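Local coordinates for protein phospholipase C-beta (PLC-beta) (Sepia officinalis, PDB 3QR0) that is a multidomain phospholipase C-beta with PH, EF-hand-like and C2 domains and a TIM-barrel-type core of X and Y regions that holds a calcium ion, at residues Q666-E672 with K688-N694; K655-F661 with L760-H766; E497-A501 with V545-N551. All blocks are in the same frame, centred on the assembly; numbering follows the deposited sequence.

Contact 1 of 3, residues Q666-E672 with K688-N694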
loop_
_atom_site.group_PDB
_atom_site.type_symbol
_atom_site.label_atom_id
_atom_site.label_comp_id
_atom_site.label_asym_id
_atom_site.label_seq_id
_atom_site.Cartn_x
_atom_site.Cartn_y
_atom_site.Cartn_z
ATOM N N GLN A 666 -17.916 20.813 -6.140
ATOM C CA GLN A 666 -18.541 20.294 -7.358
ATOM C C GLN A 666 -17.508 20.151 -8.467
ATOM O O GLN A 666 -17.244 21.107 -9.198
ATOM C CB GLN A 666 -19.691 21.197 -7.832
ATOM C CG GLN A 666 -21.015 20.930 -7.135
ATOM C CD GLN A 666 -22.178 21.677 -7.762
ATOM O OE1 GLN A 666 -21.991 22.655 -8.488
ATOM N NE2 GLN A 666 -23.390 21.213 -7.485
ATOM N N ILE A 667 -16.940 18.954 -8.592
ATOM C CA ILE A 667 -15.962 18.655 -9.640
ATOM C C ILE A 667 -16.605 17.908 -10.807
ATOM O O ILE A 667 -17.707 17.368 -10.685
ATOM C CB ILE A 667 -14.777 17.806 -9.102
ATOM C CG1 ILE A 667 -15.262 16.458 -8.552
ATOM C CG2 ILE A 667 -14.025 18.570 -8.023
ATOM C CD1 ILE A 667 -14.189 15.396 -8.515
ATOM N N SER A 668 -15.909 17.901 -11.938
ATOM C CA SER A 668 -16.248 17.043 -13.066
ATOM C C SER A 668 -15.251 15.887 -13.050
ATOM O O SER A 668 -14.058 16.111 -12.853
ATOM C CB SER A 668 -16.153 17.816 -14.379
ATOM O OG SER A 668 -17.027 18.934 -14.366
ATOM N N SER A 669 -15.730 14.660 -13.231
ATOM C CA SER A 669 -14.872 13.482 -13.084
ATOM C C SER A 669 -15.076 12.433 -14.163
ATOM O O SER A 669 -16.099 12.407 -14.844
ATOM C CB SER A 669 -15.104 12.828 -11.724
ATOM O OG SER A 669 -16.378 12.211 -11.664
ATOM N N TYR A 670 -14.073 11.570 -14.303
ATOM C CA TYR A 670 -14.194 10.355 -15.089
ATOM C C TYR A 670 -13.403 9.229 -14.431
ATOM O O TYR A 670 -12.594 9.461 -13.525
ATOM C CB TYR A 670 -13.745 10.577 -16.545
ATOM C CG TYR A 670 -12.300 10.998 -16.726
ATOM C CD1 TYR A 670 -11.272 10.058 -16.713
ATOM C CD2 TYR A 670 -11.962 12.332 -16.939
ATOM C CE1 TYR A 670 -9.945 10.435 -16.889
ATOM C CE2 TYR A 670 -10.633 12.721 -17.123
ATOM C CZ TYR A 670 -9.631 11.767 -17.096
ATOM O OH TYR A 670 -8.312 12.138 -17.262
ATOM N N VAL A 671 -13.655 8.013 -14.894
ATOM C CA VAL A 671 -13.032 6.822 -14.343
ATOM C C VAL A 671 -12.376 6.028 -15.460
ATOM O O VAL A 671 -12.926 5.910 -16.562
ATOM C CB VAL A 671 -14.058 5.943 -13.610
ATOM C CG1 VAL A 671 -13.371 4.721 -12.966
ATOM C CG2 VAL A 671 -14.804 6.772 -12.562
ATOM N N GLU A 672 -11.182 5.523 -15.174
ATOM C CA GLU A 672 -10.438 4.674 -16.091
ATOM C C GLU A 672 -10.173 3.311 -15.448
ATOM O O GLU A 672 -10.092 3.196 -14.226
ATOM C CB GLU A 672 -9.107 5.329 -16.437
ATOM C CG GLU A 672 -9.209 6.546 -17.319
ATOM C CD GLU A 672 -7.866 7.222 -17.491
ATOM O OE1 GLU A 672 -7.440 7.923 -16.551
ATOM O OE2 GLU A 672 -7.234 7.039 -18.555
ATOM N N LYS A 688 -12.134 4.480 -20.636
ATOM C CA LYS A 688 -12.415 5.721 -19.928
ATOM C C LYS A 688 -13.915 5.998 -19.977
ATOM O O LYS A 688 -14.512 5.919 -21.043
ATOM C CB LYS A 688 -11.646 6.863 -20.592
ATOM C CG LYS A 688 -11.870 8.237 -19.979
ATOM C CD LYS A 688 -11.010 9.279 -20.679
ATOM C CE LYS A 688 -11.519 10.680 -20.439
ATOM N NZ LYS A 688 -10.594 11.691 -21.022
ATOM N N THR A 689 -14.514 6.330 -18.835
ATOM C CA THR A 689 -15.941 6.647 -18.784
ATOM C C THR A 689 -16.214 8.016 -19.376
ATOM O O THR A 689 -15.298 8.802 -19.597
ATOM C CB THR A 689 -16.491 6.679 -17.337
ATOM O OG1 THR A 689 -15.853 7.733 -16.599
ATOM C CG2 THR A 689 -16.268 5.343 -16.638
ATOM N N LYS A 690 -17.490 8.293 -19.606
ATOM C CA LYS A 690 -17.945 9.646 -19.848
ATOM C C LYS A 690 -17.629 10.534 -18.642
ATOM O O LYS A 690 -17.407 10.046 -17.530
ATOM C CB LYS A 690 -19.455 9.669 -20.131
ATOM C CG LYS A 690 -20.346 9.249 -18.946
ATOM C CD LYS A 690 -21.837 9.342 -19.297
ATOM C CE LYS A 690 -22.288 8.237 -20.247
ATOM N NZ LYS A 690 -22.086 6.875 -19.674
ATOM N N ILE A 691 -17.633 11.839 -18.870
ATOM C CA ILE A 691 -17.449 12.810 -17.805
ATOM C C ILE A 691 -18.798 13.157 -17.187
ATOM O O ILE A 691 -19.750 13.468 -17.896
ATOM C CB ILE A 691 -16.788 14.096 -18.322
ATOM C CG1 ILE A 691 -15.308 13.840 -18.627
ATOM C CG2 ILE A 691 -16.939 15.225 -17.297
ATOM C CD1 ILE A 691 -14.687 14.865 -19.554
ATOM N N ILE A 692 -18.879 13.099 -15.863
ATOM C CA ILE A 692 -20.046 13.620 -15.170
ATOM C C ILE A 692 -19.654 14.985 -14.630
ATOM O O ILE A 692 -18.710 15.103 -13.843
ATOM C CB ILE A 692 -20.525 12.681 -14.052
ATOM C CG1 ILE A 692 -20.955 11.333 -14.645
ATOM C CG2 ILE A 692 -21.688 13.307 -13.298
ATOM C CD1 ILE A 692 -22.177 11.423 -15.575
ATOM N N GLU A 693 -20.365 16.014 -15.080
ATOM C CA GLU A 693 -20.001 17.397 -14.795
ATOM C C GLU A 693 -20.608 17.888 -13.484
ATOM O O GLU A 693 -21.749 17.553 -13.155
ATOM C CB GLU A 693 -20.456 18.308 -15.943
ATOM C CG GLU A 693 -19.763 18.012 -17.269
ATOM C CD GLU A 693 -20.138 18.981 -18.378
ATOM O OE1 GLU A 693 -21.258 19.545 -18.343
ATOM O OE2 GLU A 693 -19.310 19.165 -19.301
ATOM N N ASN A 694 -19.830 18.686 -12.754
ATOM C CA ASN A 694 -20.300 19.427 -11.578
ATOM C C ASN A 694 -21.047 18.559 -10.567
ATOM O O ASN A 694 -22.143 18.899 -10.120
ATOM C CB ASN A 694 -21.164 20.620 -12.011
ATOM C CG ASN A 694 -20.432 21.569 -12.961
ATOM O OD1 ASN A 694 -21.007 22.042 -13.939
ATOM N ND2 ASN A 694 -19.170 21.849 -12.674
HETATM O O HOH W 1 -18.363 14.029 -11.416
#

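Contact 2 of 3, residues K655-F661 with L760-H766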
loop_
_atom_site.group_PDB
_atom_site.type_symbol
_atom_site.label_atom_id
_atom_site.label_comp_id
_atom_site.label_asym_id
_atom_site.label_seq_id
_atom_site.Cartn_x
_atom_site.Cartn_y
_atom_site.Cartn_z
ATOM N N LYS A 655 -17.777 -2.952 -15.128
ATOM C CA LYS A 655 -18.743 -1.909 -15.438
ATOM C C LYS A 655 -18.680 -0.848 -14.345
ATOM O O LYS A 655 -18.974 -1.137 -13.186
ATOM C CB LYS A 655 -20.151 -2.501 -15.520
ATOM C CG LYS A 655 -21.222 -1.504 -15.926
ATOM C CD LYS A 655 -22.612 -2.113 -15.844
ATOM C CE LYS A 655 -23.686 -1.086 -16.179
ATOM N NZ LYS A 655 -23.467 -0.452 -17.516
ATOM N N ILE A 656 -18.286 0.370 -14.715
ATOM C CA ILE A 656 -18.265 1.499 -13.788
ATOM C C ILE A 656 -19.654 2.127 -13.754
ATOM O O ILE A 656 -20.121 2.672 -14.757
ATOM C CB ILE A 656 -17.216 2.564 -14.200
ATOM C CG1 ILE A 656 -15.814 1.950 -14.279
ATOM C CG2 ILE A 656 -17.218 3.750 -13.217
ATOM C CD1 ILE A 656 -15.304 1.366 -12.963
ATOM N N ILE A 657 -20.312 2.049 -12.602
ATOM C CA ILE A 657 -21.708 2.468 -12.477
ATOM C C ILE A 657 -21.814 3.880 -11.911
ATOM O O ILE A 657 -22.430 4.756 -12.523
ATOM C CB ILE A 657 -22.505 1.478 -11.596
ATOM C CG1 ILE A 657 -22.543 0.096 -12.262
ATOM C CG2 ILE A 657 -23.926 1.963 -11.377
ATOM C CD1 ILE A 657 -23.038 -1.001 -11.348
ATOM N N SER A 658 -21.204 4.100 -10.752
ATOM C CA SER A 658 -21.286 5.390 -10.085
ATOM C C SER A 658 -20.119 5.597 -9.127
ATOM O O SER A 658 -19.283 4.716 -8.954
ATOM C CB SER A 658 -22.608 5.496 -9.322
ATOM O OG SER A 658 -22.651 4.575 -8.247
ATOM N N ALA A 659 -20.066 6.779 -8.525
ATOM C CA ALA A 659 -19.098 7.075 -7.475
ATOM C C ALA A 659 -19.749 7.922 -6.398
ATOM O O ALA A 659 -20.741 8.599 -6.653
ATOM C CB ALA A 659 -17.876 7.783 -8.045
ATOM N N GLN A 660 -19.193 7.858 -5.191
ATOM C CA GLN A 660 -19.704 8.610 -4.054
ATOM C C GLN A 660 -18.593 9.412 -3.391
ATOM O O GLN A 660 -17.480 8.917 -3.222
ATOM C CB GLN A 660 -20.325 7.675 -3.016
ATOM C CG GLN A 660 -21.497 6.839 -3.540
ATOM C CD GLN A 660 -21.053 5.625 -4.324
ATOM O OE1 GLN A 660 -20.186 4.865 -3.877
ATOM N NE2 GLN A 660 -21.641 5.432 -5.505
ATOM N N PHE A 661 -18.917 10.648 -3.021
ATOM C CA PHE A 661 -18.060 11.482 -2.183
ATOM C C PHE A 661 -16.653 11.631 -2.731
ATOM O O PHE A 661 -15.679 11.479 -2.002
ATOM C CB PHE A 661 -18.010 10.929 -0.759
ATOM C CG PHE A 661 -19.353 10.799 -0.119
ATOM C CD1 PHE A 661 -20.093 11.926 0.196
ATOM C CD2 PHE A 661 -19.878 9.550 0.175
ATOM C CE1 PHE A 661 -21.339 11.812 0.792
ATOM C CE2 PHE A 661 -21.115 9.431 0.776
ATOM C CZ PHE A 661 -21.849 10.562 1.081
ATOM N N LEU A 760 -14.532 8.346 2.492
ATOM C CA LEU A 760 -15.822 8.032 1.871
ATOM C C LEU A 760 -15.754 7.863 0.351
ATOM O O LEU A 760 -16.616 7.198 -0.227
ATOM C CB LEU A 760 -16.849 9.116 2.217
ATOM C CG LEU A 760 -17.386 9.093 3.650
ATOM C CD1 LEU A 760 -18.143 10.378 3.959
ATOM C CD2 LEU A 760 -18.277 7.891 3.840
ATOM N N ALA A 761 -14.747 8.457 -0.293
ATOM C CA ALA A 761 -14.637 8.412 -1.755
ATOM C C ALA A 761 -14.615 6.970 -2.240
ATOM O O ALA A 761 -13.745 6.190 -1.846
ATOM C CB ALA A 761 -13.390 9.165 -2.242
ATOM N N SER A 762 -15.586 6.622 -3.082
ATOM C CA SER A 762 -15.770 5.251 -3.545
ATOM C C SER A 762 -16.309 5.213 -4.970
ATOM O O SER A 762 -16.992 6.134 -5.406
ATOM C CB SER A 762 -16.759 4.505 -2.646
ATOM O OG SER A 762 -16.399 4.590 -1.275
ATOM N N VAL A 763 -15.983 4.139 -5.678
ATOM C CA VAL A 763 -16.619 3.816 -6.952
ATOM C C VAL A 763 -17.514 2.605 -6.716
ATOM O O VAL A 763 -17.139 1.685 -5.986
ATOM C CB VAL A 763 -15.575 3.521 -8.051
ATOM C CG1 VAL A 763 -16.227 2.873 -9.279
ATOM C CG2 VAL A 763 -14.863 4.807 -8.458
ATOM N N PHE A 764 -18.703 2.623 -7.310
ATOM C CA PHE A 764 -19.590 1.467 -7.317
ATOM C C PHE A 764 -19.520 0.846 -8.715
ATOM O O PHE A 764 -19.685 1.547 -9.726
ATOM C CB PHE A 764 -21.015 1.889 -6.954
ATOM C CG PHE A 764 -21.998 0.752 -6.880
ATOM C CD1 PHE A 764 -21.866 -0.240 -5.913
ATOM C CD2 PHE A 764 -23.072 0.686 -7.762
ATOM C CE1 PHE A 764 -22.779 -1.288 -5.834
ATOM C CE2 PHE A 764 -23.992 -0.356 -7.691
ATOM C CZ PHE A 764 -23.843 -1.350 -6.728
ATOM N N ALA A 765 -19.245 -0.457 -8.765
ATOM C CA ALA A 765 -19.015 -1.156 -10.030
ATOM C C ALA A 765 -19.606 -2.564 -10.010
ATOM O O ALA A 765 -19.878 -3.119 -8.940
ATOM C CB ALA A 765 -17.515 -1.229 -10.310
ATOM N N HIS A 766 -19.802 -3.136 -11.196
ATOM C CA HIS A 766 -20.091 -4.560 -11.324
ATOM C C HIS A 766 -18.889 -5.252 -11.959
ATOM O O HIS A 766 -18.340 -4.780 -12.962
ATOM C CB HIS A 766 -21.339 -4.829 -12.158
ATOM C CG HIS A 766 -21.740 -6.273 -12.182
ATOM N ND1 HIS A 766 -21.255 -7.167 -13.113
ATOM C CD2 HIS A 766 -22.567 -6.983 -11.376
ATOM C CE1 HIS A 766 -21.774 -8.361 -12.886
ATOM N NE2 HIS A 766 -22.571 -8.277 -11.836
#

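Contact 3 of 3, residues E497-A501 with V545-N551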
loop_
_atom_site.group_PDB
_atom_site.type_symbol
_atom_site.label_atom_id
_atom_site.label_comp_id
_atom_site.label_asym_id
_atom_site.label_seq_id
_atom_site.Cartn_x
_atom_site.Cartn_y
_atom_site.Cartn_z
ATOM N N GLU A 497 25.060 -1.003 -20.866
ATOM C CA GLU A 497 24.565 -1.467 -19.567
ATOM C C GLU A 497 25.352 -0.788 -18.446
ATOM O O GLU A 497 24.768 -0.250 -17.513
ATOM C CB GLU A 497 24.676 -2.995 -19.448
ATOM C CG GLU A 497 23.688 -3.775 -20.314
ATOM C CD GLU A 497 23.995 -5.275 -20.412
ATOM O OE1 GLU A 497 24.974 -5.752 -19.789
ATOM O OE2 GLU A 497 23.243 -5.984 -21.122
ATOM N N LYS A 498 26.679 -0.789 -18.563
ATOM C CA LYS A 498 27.542 -0.171 -17.551
ATOM C C LYS A 498 27.309 1.337 -17.418
ATOM O O LYS A 498 27.264 1.859 -16.305
ATOM C CB LYS A 498 29.015 -0.471 -17.838
ATOM C CG LYS A 498 29.373 -1.917 -17.547
ATOM C CD LYS A 498 30.817 -2.249 -17.873
ATOM C CE LYS A 498 31.076 -3.735 -17.635
ATOM N NZ LYS A 498 32.360 -4.190 -18.235
ATOM N N LYS A 499 27.141 2.022 -18.547
ATOM C CA LYS A 499 26.835 3.455 -18.543
ATOM C C LYS A 499 25.510 3.745 -17.851
ATOM O O LYS A 499 25.426 4.648 -17.019
ATOM C CB LYS A 499 26.797 4.013 -19.968
ATOM C CG LYS A 499 28.159 4.136 -20.612
ATOM C CD LYS A 499 28.069 4.798 -21.984
ATOM C CE LYS A 499 29.424 4.842 -22.666
ATOM N NZ LYS A 499 29.502 5.972 -23.626
ATOM N N ASP A 500 24.482 2.972 -18.196
ATOM C CA ASP A 500 23.157 3.141 -17.600
ATOM C C ASP A 500 23.152 2.851 -16.093
ATOM O O ASP A 500 22.304 3.368 -15.367
ATOM C CB ASP A 500 22.128 2.251 -18.312
ATOM C CG ASP A 500 21.790 2.737 -19.720
ATOM O OD1 ASP A 500 22.319 3.785 -20.152
ATOM O OD2 ASP A 500 20.985 2.067 -20.404
ATOM N N ALA A 501 24.100 2.036 -15.633
ATOM C CA ALA A 501 24.220 1.680 -14.212
ATOM C C ALA A 501 24.711 2.834 -13.337
ATOM O O ALA A 501 24.520 2.813 -12.119
ATOM C CB ALA A 501 25.145 0.475 -14.044
ATOM N N VAL A 545 20.966 -3.406 -13.657
ATOM C CA VAL A 545 20.302 -2.201 -14.140
ATOM C C VAL A 545 19.234 -2.650 -15.140
ATOM O O VAL A 545 19.367 -3.708 -15.749
ATOM C CB VAL A 545 21.303 -1.204 -14.767
ATOM C CG1 VAL A 545 21.857 -1.724 -16.108
ATOM C CG2 VAL A 545 20.655 0.170 -14.930
ATOM N N GLU A 546 18.155 -1.886 -15.283
ATOM C CA GLU A 546 17.050 -2.318 -16.132
ATOM C C GLU A 546 17.511 -2.647 -17.550
ATOM O O GLU A 546 17.005 -3.581 -18.150
ATOM C CB GLU A 546 15.904 -1.294 -16.153
ATOM C CG GLU A 546 16.183 -0.005 -16.887
ATOM C CD GLU A 546 14.998 0.954 -16.840
ATOM O OE1 GLU A 546 15.003 1.857 -15.984
ATOM O OE2 GLU A 546 14.059 0.803 -17.653
ATOM N N THR A 547 18.481 -1.898 -18.068
ATOM C CA THR A 547 19.028 -2.145 -19.401
ATOM C C THR A 547 19.606 -3.561 -19.531
ATOM O O THR A 547 19.385 -4.226 -20.541
ATOM C CB THR A 547 20.116 -1.112 -19.758
ATOM O OG1 THR A 547 19.618 0.207 -19.502
ATOM C CG2 THR A 547 20.516 -1.225 -21.224
ATOM N N GLN A 548 20.326 -4.029 -18.508
ATOM C CA GLN A 548 20.899 -5.382 -18.549
ATOM C C GLN A 548 19.796 -6.427 -18.487
ATOM O O GLN A 548 19.788 -7.369 -19.277
ATOM C CB GLN A 548 21.897 -5.618 -17.410
ATOM C CG GLN A 548 22.555 -7.015 -17.434
ATOM C CD GLN A 548 23.610 -7.206 -16.348
ATOM O OE1 GLN A 548 23.473 -6.693 -15.242
ATOM N NE2 GLN A 548 24.662 -7.960 -16.663
ATOM N N ALA A 549 18.875 -6.249 -17.546
ATOM C CA ALA A 549 17.769 -7.182 -17.341
ATOM C C ALA A 549 16.884 -7.294 -18.582
ATOM O O ALA A 549 16.406 -8.378 -18.896
ATOM C CB ALA A 549 16.943 -6.772 -16.133
ATOM N N LEU A 550 16.678 -6.177 -19.282
ATOM C CA LEU A 550 15.916 -6.168 -20.538
ATOM C C LEU A 550 16.604 -6.964 -21.645
ATOM O O LEU A 550 15.943 -7.677 -22.396
ATOM C CB LEU A 550 15.671 -4.733 -21.017
ATOM C CG LEU A 550 14.624 -3.940 -20.237
ATOM C CD1 LEU A 550 14.686 -2.450 -20.581
ATOM C CD2 LEU A 550 13.230 -4.508 -20.507
ATOM N N ASN A 551 17.926 -6.843 -21.750
ATOM C CA ASN A 551 18.686 -7.661 -22.701
ATOM C C ASN A 551 18.552 -9.164 -22.418
ATOM O O ASN A 551 18.388 -9.957 -23.344
ATOM C CB ASN A 551 20.161 -7.245 -22.729
ATOM C CG ASN A 551 20.374 -5.901 -23.412
ATOM O OD1 ASN A 551 19.585 -5.500 -24.269
ATOM N ND2 ASN A 551 21.440 -5.195 -23.029
HETATM O O HOH W 2 25.441 -8.584 -19.641
#

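Contact 1 of 3, residues Q666-E672 with K688-N694
Thr689 OG1 is held by two bonds. It accepts the backbone N-H of Val671 (N to OG1 2.8 Å) and gives its own proton to the carbonyl O of Lys690. With chi1 at 64°, OG1 sits between its own N and carbonyl carbon, and there it faces strand 669-676. In return, Thr689 N donates to Val671 O at 2.8 Å. The N-H and C=O of Val671 are thus taken up by Thr689, one by its hydroxyl, the other by its backbone N-H, and Thr689 CG2 rests on Val671 CB. The two segments run antiparallel. They pair in two short ladders offset by one residue: Glu672 faces Lys688, and Ser669 pairs with Ile692 through two backbone bonds. Ile692 O also accepts from water 1 (2.7 Å), which in turn contacts Ser669 OG. That hydroxyl also bonds to Tyr701 OH. Further on, Asn694 N donates to Ser668 OG at 3.2 Å.

Near the Glu672 end, Lys688 lies across the Tyr670 ring. Its extended chain, with CG opposite its backbone N (chi1 178°), carries CE to 3.6 Å from the ring centroid. This is a CH-pi contact almost on the ring normal. NZ lies 4.1 Å from the same centroid, 16° off the normal, so a cation-pi interaction adds to it. Ile691 CG1 touches Tyr670 CD2 obliquely at 4.0 Å, the two side chains pointing the same way.

The segments lie at the edge of a C2 beta-sheet, where strand 669-676 pairs along its other edge with strand 718-725. A hydroxyl stands in for a backbone partner between the two ladders. These bonds carry the pairing past strand 686-688 into the loop, while the lysine's alkyl end and ammonium lie over the tyrosine.

Contact 2 of 3, residues K655-F661 with L760-H766
Phe764 O accepts two backbone N-H groups, from Ile657 (3.0 Å) and Ser658 (3.1 Å). Two residues thus stand against one, a classic beta bulge in strand 655-660. The bulge shifts the register by one. Phe764 N closes the pair on Ser658 O at 2.7 Å, approaching from above the carbonyl plane. This is the tight part. Ile657 CD1 packs against Phe764 CE2 at 3.8 Å, the two side chains lying side by side and pointing the same way. Phe764 CG stands opposite its backbone N (chi1 -178°), which lays the ring alongside the isoleucine. On the opposite face, Ile656 CD1 meets Val763 CG1 at 4.1 Å, crossing it at about a right angle, and also reaches Ala765 CB. Ala659 and Val763 form a non-hydrogen-bonded pair there, their CA atoms 4.1 Å apart.

The Lys655 end is looser. Lys655 and His766 share two backbone bonds, of which the one from Lys655 N is nearly straight, but their partly exposed side chains lead away. Lys655 NZ bonds Glu703 O, and the His766 ring meets Tyr745 edge-to-face. The other end is packed. Where the chain turns a corner at Leu760, CD1 lies over the buried Phe661 ring, 4.3 Å from its centroid.

The face of Ile656 and Val763 meets Ile721 and Val723 of strand 718-725, inside the C2 sandwich. The face of Ser658 and Phe764 turns to helix 230-238. There Glu230 bonds Ser658 OG, and Arg228, just before that helix, makes a cation-pi contact with Phe764. Leu760 packs on helix 151-165.

Contact 3 of 3, residues E497-A501 with V545-N551
The short helical segments 497-501 and 546-551 run roughly antiparallel, at 145°, with their axes 8.8 Å apart, and Glu497 and Ala501 lie nearest Gln548 and Val545. Glu497 reaches across with an extended chain. Its OE2 accepts from Asn551 ND2 at 2.7 Å. The bond is nearly straight, lies in the amide plane and uses the anti lone pair. The other oxygen, OE1, is bridged to Gln548 NE2 by water 2 (2.9 Å from OE1). The Glu497 carboxylate also lies over the Gln548 backbone, with OE2 3.5 Å from CA. Asp500 OD2 accepts from Thr547 OG1; the modelled 2.5 Å is very short, so the exact length is doubtful. Lys496 pairs with the other Asp500 oxygen. Val545, the N-cap residue, packs against the backbone of the other helix: CG1 touches Glu497 O and CG2 touches Asp500 O, both at 3.6 Å. Its CB also meets Ala501 CB.

Strand 540-545 leads directly into helix 546-555, a beta-alpha unit of the TIM-barrel core. The end of helix 488-501 packs where the strand passes into the helix. The side chain of Ala501 lies about 9 Å from the calcium ion. The helix is probably part of the X-Y linker, which in this family lies near the calcium site of the barrel.

From the N terminus, contact 3 comes first: residues 497-501 lead through 43 residues to 545-551, closing a loop that brings helix 488-501 onto the barrel core. The chain then enters the C2 domain. Contact 2 opens at 655-661 and closes only at 760-766. Contact 1, joining 666-672 to 688-694, is nested inside that loop. Contacts 1 and 2 belong to the two facing sheets of the sandwich and touch directly: Ile656 CB meets Thr689 CG2 at 3.8 Å, and Ile656 CG2 meets Val671 CB at 3.9 Å. Contact 3 stands apart, its centre about 41 Å and 42 Å from the centres of contacts 1 and 2.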